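PDB 5C94: Non-structural protein 9 from Avian infectious bronchitis virus, which binds RNA and forms a homodimer, and probably serves in coronavirus genome replication. Local coordinates for the interface of chains A and B. Numbering follows the deposited sequence. Chains: chain A/B, Non-structural protein 9.

The interface of chains A and B. Residues chain A 103-104, 106-108, 110; chain B 13-14, 100, 103-104, 106-108, 110.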
# COMPACT_ATOMS: atom_id res chain seq x y z
N GLY A 103 -4.09 1.98 0.16
CA GLY A 103 -2.76 2.00 -0.39
C GLY A 103 -2.08 0.65 -0.24
O GLY A 103 -1.38 0.19 -1.15
N MET A 104 -2.31 0.00 0.90
CA MET A 104 -1.69 -1.29 1.15
C MET A 104 -2.08 -2.32 0.10
O MET A 104 -1.24 -3.09 -0.36
CB MET A 104 -2.05 -1.79 2.53
CG MET A 104 -1.29 -1.06 3.61
SD MET A 104 -1.40 -1.96 5.15
CE MET A 104 -1.16 -3.63 4.56
N LEU A 106 -3.05 -1.52 -2.97
CA LEU A 106 -2.43 -1.08 -4.22
C LEU A 106 -0.96 -1.48 -4.24
O LEU A 106 -0.44 -1.92 -5.27
CB LEU A 106 -2.58 0.43 -4.42
CG LEU A 106 -3.99 0.96 -4.67
CD1 LEU A 106 -3.98 2.48 -4.75
CD2 LEU A 106 -4.61 0.36 -5.93
N GLY A 107 -0.31 -1.31 -3.10
CA GLY A 107 1.08 -1.68 -2.97
C GLY A 107 1.27 -3.17 -3.19
O GLY A 107 2.22 -3.58 -3.85
N ALA A 108 0.36 -3.98 -2.65
CA ALA A 108 0.51 -5.44 -2.70
C ALA A 108 0.38 -5.97 -4.12
O ALA A 108 0.98 -6.99 -4.45
CB ALA A 108 -0.51 -6.12 -1.80
N SER A 110 1.01 -4.09 -6.93
CA SER A 110 1.80 -3.31 -7.89
C SER A 110 2.77 -4.16 -8.72
O SER A 110 3.00 -3.89 -9.89
CB SER A 110 2.58 -2.20 -7.17
OG SER A 110 3.26 -2.70 -6.04
N GLY B 13 2.34 2.39 -9.03
CA GLY B 13 3.56 1.61 -8.93
C GLY B 13 4.37 1.97 -7.71
O GLY B 13 4.14 3.00 -7.08
N VAL B 14 5.30 1.10 -7.35
CA VAL B 14 6.27 1.40 -6.32
C VAL B 14 7.62 1.04 -6.89
O VAL B 14 7.84 -0.08 -7.30
CB VAL B 14 6.03 0.62 -5.01
CG1 VAL B 14 7.17 0.84 -4.03
CG2 VAL B 14 4.68 0.99 -4.37
N ILE B 100 -2.35 7.22 1.67
CA ILE B 100 -2.49 6.20 0.66
C ILE B 100 -1.10 5.84 0.12
O ILE B 100 -0.82 4.69 -0.19
CB ILE B 100 -3.46 6.64 -0.47
CG1 ILE B 100 -3.79 5.48 -1.39
CG2 ILE B 100 -2.92 7.82 -1.26
CD1 ILE B 100 -4.89 5.80 -2.40
N GLY B 103 0.67 3.66 2.62
CA GLY B 103 0.14 2.32 2.52
C GLY B 103 0.73 1.58 1.33
O GLY B 103 1.03 0.38 1.43
N MET B 104 0.92 2.29 0.23
CA MET B 104 1.47 1.66 -0.96
C MET B 104 2.85 1.07 -0.72
O MET B 104 3.13 -0.04 -1.18
CB MET B 104 1.52 2.66 -2.10
CG MET B 104 0.16 2.92 -2.69
SD MET B 104 0.32 3.73 -4.27
CE MET B 104 1.67 2.79 -4.98
N LEU B 106 3.91 0.10 2.27
CA LEU B 106 3.71 -1.02 3.19
C LEU B 106 3.21 -2.23 2.42
O LEU B 106 3.64 -3.36 2.67
CB LEU B 106 2.72 -0.66 4.31
CG LEU B 106 3.18 0.38 5.33
CD1 LEU B 106 2.06 0.69 6.32
CD2 LEU B 106 4.44 -0.08 6.07
N GLY B 107 2.30 -1.99 1.48
CA GLY B 107 1.78 -3.04 0.64
C GLY B 107 2.88 -3.68 -0.19
O GLY B 107 2.91 -4.90 -0.33
N ALA B 108 3.78 -2.86 -0.72
CA ALA B 108 4.82 -3.35 -1.64
C ALA B 108 5.81 -4.25 -0.93
O ALA B 108 6.38 -5.16 -1.53
CB ALA B 108 5.55 -2.20 -2.31
N SER B 110 5.09 -6.00 1.96
CA SER B 110 4.44 -6.99 2.81
C SER B 110 4.86 -8.44 2.51
O SER B 110 4.96 -9.26 3.41
CB SER B 110 2.91 -6.87 2.70
OG SER B 110 2.50 -6.80 1.36
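The nsp9 homodimer offers a compact example of the GXXXG helix-packing motif, here A:Gly103 and A:Gly107 with their twins B:Gly103 and B:Gly107, set in the C-terminal helix 99-109 of each chain. With no side chain at these positions, the two backbones cross in direct van der Waals contact. At the two-fold axis the CA atoms of A:Gly107 and B:Gly107 lie 3.9 Å apart, and the carbonyl O of A:Met104 sits 3.2 Å from CA of B:Gly107. In this patch main chain packs on main chain, and the polar atoms of the two chains stay too far apart to pair.

Methionine closes the groove from its flank. The CG of A:Met104 stands anti to the carbonyl carbon (chi1 -75°) and lies alongside B:Gly103, 3.8 Å from its CA; the chain then runs extended before bending at chi3. The same CG touches CB of B:Leu106 at 4.1 Å. CG1 of B:Ile100, anti to the backbone N (chi1 -170°), packs on CA of A:Gly103 at 3.8 Å, while the side chains of B:Ile100 and A:Leu106 cross obliquely, their CD1 methyls 4.2 Å apart.

Contacts lengthen in the 3-10 turn 110-112, where A:Ser110 hides 40 Å² though its CB stays 4.3 Å from B:Val14 N on strand 12-22. With chi1 at 48°, its OG donates a hydrogen bond to A:Gly107 O (2.6 Å) from above the carbonyl plane, satisfying the hydroxyl within its own chain. B:Ser110 hides merely 4 Å² here.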